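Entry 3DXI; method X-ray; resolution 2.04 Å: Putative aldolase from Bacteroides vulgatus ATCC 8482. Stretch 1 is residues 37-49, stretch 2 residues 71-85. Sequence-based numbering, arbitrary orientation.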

# COMPACT_ATOMS: atom_id res chain seq x y z
N PRO A 37 -7.01 12.24 -16.49
CA PRO A 37 -6.64 11.37 -17.61
C PRO A 37 -7.20 9.94 -17.50
O PRO A 37 -6.44 8.96 -17.53
N ILE A 38 -8.52 9.83 -17.36
CA ILE A 38 -9.22 8.55 -17.26
C ILE A 38 -10.08 8.38 -18.52
O ILE A 38 -10.95 9.20 -18.81
N ASP A 39 -9.84 7.29 -19.24
CA ASP A 39 -10.50 7.00 -20.50
C ASP A 39 -11.88 6.34 -20.45
O ASP A 39 -12.73 6.64 -21.28
N TYR A 40 -12.06 5.44 -19.50
CA TYR A 40 -13.31 4.71 -19.34
C TYR A 40 -13.88 4.87 -17.94
O TYR A 40 -13.13 4.93 -16.96
N LEU A 41 -15.20 4.93 -17.86
CA LEU A 41 -15.89 5.05 -16.59
C LEU A 41 -16.97 3.97 -16.54
O LEU A 41 -17.91 3.99 -17.32
N GLU A 42 -16.81 3.01 -15.63
CA GLU A 42 -17.80 1.95 -15.47
C GLU A 42 -18.66 2.46 -14.32
O GLU A 42 -18.27 2.37 -13.15
N VAL A 43 -19.83 2.98 -14.67
CA VAL A 43 -20.74 3.60 -13.71
C VAL A 43 -21.71 2.72 -12.94
O VAL A 43 -22.33 3.18 -11.97
N GLY A 44 -21.87 1.47 -13.36
CA GLY A 44 -22.79 0.61 -12.65
C GLY A 44 -23.15 -0.69 -13.34
O GLY A 44 -22.55 -1.06 -14.35
N TYR A 45 -24.13 -1.37 -12.78
CA TYR A 45 -24.62 -2.64 -13.29
C TYR A 45 -25.96 -2.46 -13.99
O TYR A 45 -26.64 -1.45 -13.82
N ARG A 46 -26.31 -3.46 -14.80
CA ARG A 46 -27.60 -3.54 -15.45
C ARG A 46 -28.04 -4.89 -14.85
O ARG A 46 -27.27 -5.84 -14.84
N ASN A 47 -29.25 -4.95 -14.32
CA ASN A 47 -29.72 -6.18 -13.68
C ASN A 47 -31.18 -6.46 -13.91
O ASN A 47 -31.95 -5.58 -14.29
N LYS A 48 -31.57 -7.71 -13.66
CA LYS A 48 -32.96 -8.12 -13.75
C LYS A 48 -33.44 -7.83 -12.32
O LYS A 48 -32.63 -7.62 -11.43
N PRO A 49 -34.76 -7.80 -12.09
CA PRO A 49 -35.23 -7.52 -10.72
C PRO A 49 -34.61 -8.41 -9.65
O PRO A 49 -34.70 -9.64 -9.72
N ILE A 71 -23.26 14.80 -20.23
CA ILE A 71 -22.21 15.59 -19.61
C ILE A 71 -20.81 14.99 -19.61
O ILE A 71 -19.84 15.71 -19.37
N SER A 72 -20.69 13.69 -19.87
CA SER A 72 -19.37 13.05 -19.89
C SER A 72 -18.74 13.05 -21.29
O SER A 72 -19.42 12.82 -22.29
N THR A 73 -17.44 13.32 -21.35
CA THR A 73 -16.71 13.32 -22.61
C THR A 73 -15.89 12.03 -22.77
O THR A 73 -15.14 11.87 -23.73
N LYS A 74 -16.03 11.11 -21.82
CA LYS A 74 -15.29 9.85 -21.86
C LYS A 74 -16.18 8.67 -22.24
O LYS A 74 -17.38 8.81 -22.41
N LYS A 75 -15.57 7.49 -22.40
CA LYS A 75 -16.34 6.31 -22.75
C LYS A 75 -17.03 5.76 -21.50
O LYS A 75 -16.48 5.81 -20.40
N ILE A 76 -18.24 5.26 -21.67
CA ILE A 76 -19.03 4.74 -20.56
C ILE A 76 -19.24 3.24 -20.65
O ILE A 76 -19.49 2.69 -21.73
N ALA A 77 -19.15 2.57 -19.51
CA ALA A 77 -19.35 1.14 -19.45
C ALA A 77 -20.26 0.77 -18.29
O ALA A 77 -20.38 1.52 -17.32
N ILE A 78 -20.91 -0.38 -18.41
CA ILE A 78 -21.74 -0.92 -17.34
C ILE A 78 -21.31 -2.38 -17.27
O ILE A 78 -20.70 -2.91 -18.21
N MSE A 79 -21.60 -3.04 -16.16
CA MSE A 79 -21.22 -4.43 -16.00
C MSE A 79 -22.41 -5.36 -15.85
O MSE A 79 -23.46 -4.97 -15.33
N LEU A 80 -22.23 -6.59 -16.32
CA LEU A 80 -23.24 -7.64 -16.23
C LEU A 80 -22.59 -8.83 -15.54
O LEU A 80 -21.44 -9.17 -15.83
N ASN A 81 -23.31 -9.46 -14.61
CA ASN A 81 -22.79 -10.64 -13.93
C ASN A 81 -23.18 -11.84 -14.81
O ASN A 81 -24.37 -12.16 -14.94
N GLU A 82 -22.18 -12.50 -15.39
CA GLU A 82 -22.40 -13.65 -16.27
C GLU A 82 -23.29 -14.75 -15.65
O GLU A 82 -24.20 -15.26 -16.31
N LYS A 83 -23.03 -15.10 -14.40
CA LYS A 83 -23.81 -16.14 -13.73
C LYS A 83 -25.30 -15.81 -13.62
O LYS A 83 -26.11 -16.70 -13.34
N ASN A 84 -25.66 -14.55 -13.82
CA ASN A 84 -27.06 -14.13 -13.72
C ASN A 84 -27.64 -13.73 -15.06
O ASN A 84 -28.77 -13.26 -15.13
N THR A 85 -26.89 -13.92 -16.14
CA THR A 85 -27.36 -13.51 -17.45
C THR A 85 -27.32 -14.58 -18.53
O THR A 85 -26.30 -15.23 -18.75

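Two parallel strands set the frame, and within the paired residues, Tyr40 to Tyr45 against Lys75 to Met79, most side chains sort by the face they leave. Before the strand begins, the backbone of Ile38 supplies an acceptor: its O takes a hydrogen bond from Lys74 NZ at 2.8 Å. Lys74 reaches it with a bent chain (m, m, t, p). Asp39 points away, yet it joins the same cluster through a water that donates to Asp39 OD1 (3.1 Å) and weakly accepts from Lys74 NZ (3.2 Å).

Tyr40, Glu42 and Tyr45 share one face with Lys75, Ala77 and Met79. Tyr40 (chi1 m) presents a ring face to Lys75, whose CB sits over it, 3.8 Å from the Tyr40 ring centroid. The lysine chain then runs on, t from chi2 to chi4, so that Lys75 NZ donates to Tyr40 OH at 3.2 Å; one pair thus combines a CH-pi contact with a polar tip.

Leu41 (m, t) leaves the opposite face, where its CB lies 4.1 Å from Ile76 CD1 and its CD1 reaches to 3.9 Å from Ser72 OG. That hydroxyl oxygen is itself used as an acceptor, by Lys74 N at 3.2 Å.

Glu42 returns to the tyrosine face, with CB 4.3 Å from Ala77 CB. The small alanine is flanked by longer neighbours, and the extended glutamate (t, t) passes on to bring OE2 within 3.4 Å of Met79 CB. Val43 (m) points sideways, and its CG2 touches two isoleucines, at 4.1 Å from Ile76 CG2 and 4.3 Å from Ile78 CG2.

Gly44 has no side chain. At its backbone angles a CB would jam against the carbonyl O of Val43, so the conformation itself calls for glycine.

Tyr45 (m) packs its CE1 3.7 Å from CG of Met79, a selenomethionine extended at chi1 and chi2 (t, t); Met79 SE lies obliquely, 4.8 Å from the Tyr45 ring centroid. Beyond the ring, a water 2.9 Å from Tyr45 OH accepts from Asn81 ND2 at 2.8 Å, bridging the two tips.

Arg46 (m, m, m) starts toward stretch 2 and lends its aliphatic part: CG lies 3.5 Å from Ile78 CD1, and CB 3.7 Å from Leu80 CD2. Its guanidinium leads away to partners elsewhere in the structure. Another water donates to Arg46 O (3.0 Å) and accepts from Asn81 N (2.9 Å), linking the backbones. Lys48 points toward stretch 2, and its NZ makes a weak hydrogen bond to Asn84 O at 2.9 Å.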

# COMPACT_ATOMS: atom_id res chain seq x y z
CB PRO A 37 -5.11 11.42 -17.59
CG PRO A 37 -4.81 11.58 -16.13
CD PRO A 37 -5.83 12.59 -15.68
CB ILE A 38 -10.12 8.48 -16.01
CG1 ILE A 38 -9.27 8.25 -14.76
CG2 ILE A 38 -11.13 7.35 -16.15
CD1 ILE A 38 -8.85 9.51 -14.05
CB ASP A 39 -9.56 6.14 -21.34
CG ASP A 39 -8.17 6.72 -21.40
OD1 ASP A 39 -7.99 7.72 -22.12
OD2 ASP A 39 -7.27 6.21 -20.70
CB TYR A 40 -13.10 3.22 -19.60
CG TYR A 40 -13.09 2.82 -21.05
CD1 TYR A 40 -14.18 2.18 -21.62
CD2 TYR A 40 -11.98 3.08 -21.85
CE1 TYR A 40 -14.18 1.80 -22.96
CE2 TYR A 40 -11.96 2.70 -23.19
CZ TYR A 40 -13.07 2.06 -23.74
OH TYR A 40 -13.07 1.70 -25.06
CB LEU A 41 -16.56 6.42 -16.46
CG LEU A 41 -15.75 7.69 -16.75
CD1 LEU A 41 -16.65 8.90 -16.54
CD2 LEU A 41 -14.54 7.77 -15.83
CB GLU A 42 -17.13 0.64 -15.10
CG GLU A 42 -18.08 -0.52 -14.99
CD GLU A 42 -17.34 -1.81 -14.82
OE1 GLU A 42 -16.56 -1.91 -13.85
OE2 GLU A 42 -17.54 -2.72 -15.65
CB VAL A 43 -21.53 4.71 -14.42
CG1 VAL A 43 -20.57 5.72 -15.04
CG2 VAL A 43 -22.43 4.10 -15.49
CB TYR A 45 -24.85 -3.63 -12.14
CG TYR A 45 -23.61 -4.13 -11.43
CD1 TYR A 45 -22.93 -5.25 -11.90
CD2 TYR A 45 -23.13 -3.49 -10.28
CE1 TYR A 45 -21.80 -5.73 -11.24
CE2 TYR A 45 -21.99 -3.96 -9.62
CZ TYR A 45 -21.33 -5.09 -10.10
OH TYR A 45 -20.22 -5.57 -9.47
CB ARG A 46 -27.48 -3.63 -16.98
CG ARG A 46 -27.26 -2.29 -17.69
CD ARG A 46 -28.47 -1.36 -17.60
NE ARG A 46 -29.55 -1.72 -18.52
CZ ARG A 46 -30.72 -1.07 -18.61
NH1 ARG A 46 -30.95 -0.01 -17.84
NH2 ARG A 46 -31.65 -1.48 -19.46
CB ASN A 47 -29.53 -6.09 -12.15
CG ASN A 47 -28.25 -6.74 -11.66
OD1 ASN A 47 -27.40 -6.09 -11.07
ND2 ASN A 47 -28.13 -8.05 -11.88
CB LYS A 48 -33.04 -9.61 -14.08
CG LYS A 48 -32.55 -9.94 -15.49
CD LYS A 48 -32.63 -11.43 -15.81
CE LYS A 48 -31.63 -12.24 -14.99
NZ LYS A 48 -31.59 -13.67 -15.43
CB PRO A 49 -36.74 -7.69 -10.85
CG PRO A 49 -37.00 -7.22 -12.25
CD PRO A 49 -35.89 -7.89 -13.03
CB ILE A 71 -22.59 15.98 -18.16
CG1 ILE A 71 -22.92 14.72 -17.35
CG2 ILE A 71 -23.78 16.93 -18.17
CD1 ILE A 71 -23.16 14.98 -15.86
CB SER A 72 -19.47 11.60 -19.39
OG SER A 72 -18.22 10.93 -19.52
CB THR A 73 -15.73 14.51 -22.70
OG1 THR A 73 -14.74 14.38 -21.68
CG2 THR A 73 -16.48 15.83 -22.52
CB LYS A 74 -14.64 9.60 -20.50
CG LYS A 74 -13.82 10.78 -20.00
CD LYS A 74 -12.75 11.19 -21.01
CE LYS A 74 -11.87 12.31 -20.48
NZ LYS A 74 -11.17 11.95 -19.21
CB LYS A 75 -15.44 5.25 -23.39
CG LYS A 75 -15.08 5.59 -24.85
CD LYS A 75 -14.29 4.49 -25.51
CE LYS A 75 -14.19 4.69 -27.01
NZ LYS A 75 -13.55 3.52 -27.68
CB ILE A 76 -20.42 5.43 -20.51
CG1 ILE A 76 -20.25 6.95 -20.39
CG2 ILE A 76 -21.23 4.89 -19.34
CD1 ILE A 76 -19.62 7.39 -19.09
CB ALA A 77 -18.01 0.43 -19.29
CB ILE A 78 -23.27 -0.81 -17.62
CG1 ILE A 78 -23.67 -1.70 -18.80
CG2 ILE A 78 -23.67 0.65 -17.82
CD1 ILE A 78 -23.97 -3.13 -18.42
CB MSE A 79 -20.29 -4.57 -14.79
CG MSE A 79 -19.96 -6.00 -14.40
SE MSE A 79 -18.57 -6.11 -13.05
CE MSE A 79 -17.04 -6.05 -14.24
CB LEU A 80 -23.69 -8.10 -17.62
CG LEU A 80 -24.49 -7.18 -18.53
CD1 LEU A 80 -24.72 -7.89 -19.87
CD2 LEU A 80 -25.82 -6.84 -17.87
CB ASN A 81 -23.42 -10.78 -12.54
CG ASN A 81 -22.88 -9.75 -11.55
OD1 ASN A 81 -23.60 -9.29 -10.66
ND2 ASN A 81 -21.60 -9.40 -11.68
CB GLU A 82 -21.04 -14.25 -16.67
CG GLU A 82 -21.06 -15.23 -17.83
CD GLU A 82 -21.59 -16.59 -17.45
OE1 GLU A 82 -21.26 -17.08 -16.34
OE2 GLU A 82 -22.34 -17.18 -18.26
CB LYS A 83 -23.25 -16.41 -12.34
CG LYS A 83 -23.41 -15.25 -11.37
CD LYS A 83 -22.87 -15.62 -10.00
CE LYS A 83 -23.11 -14.50 -8.99
NZ LYS A 83 -22.55 -14.84 -7.65
CB ASN A 84 -27.20 -12.92 -12.79
CG ASN A 84 -26.82 -13.23 -11.37
OD1 ASN A 84 -27.14 -14.29 -10.85
ND2 ASN A 84 -26.14 -12.29 -10.71
CB THR A 85 -26.56 -12.28 -17.93
OG1 THR A 85 -26.60 -11.26 -16.94
CG2 THR A 85 -27.12 -11.75 -19.23
O HOH W 1 -9.42 10.41 -21.34
O HOH W 2 -19.71 -8.44 -9.87
O HOH W 3 -26.06 -8.52 -14.34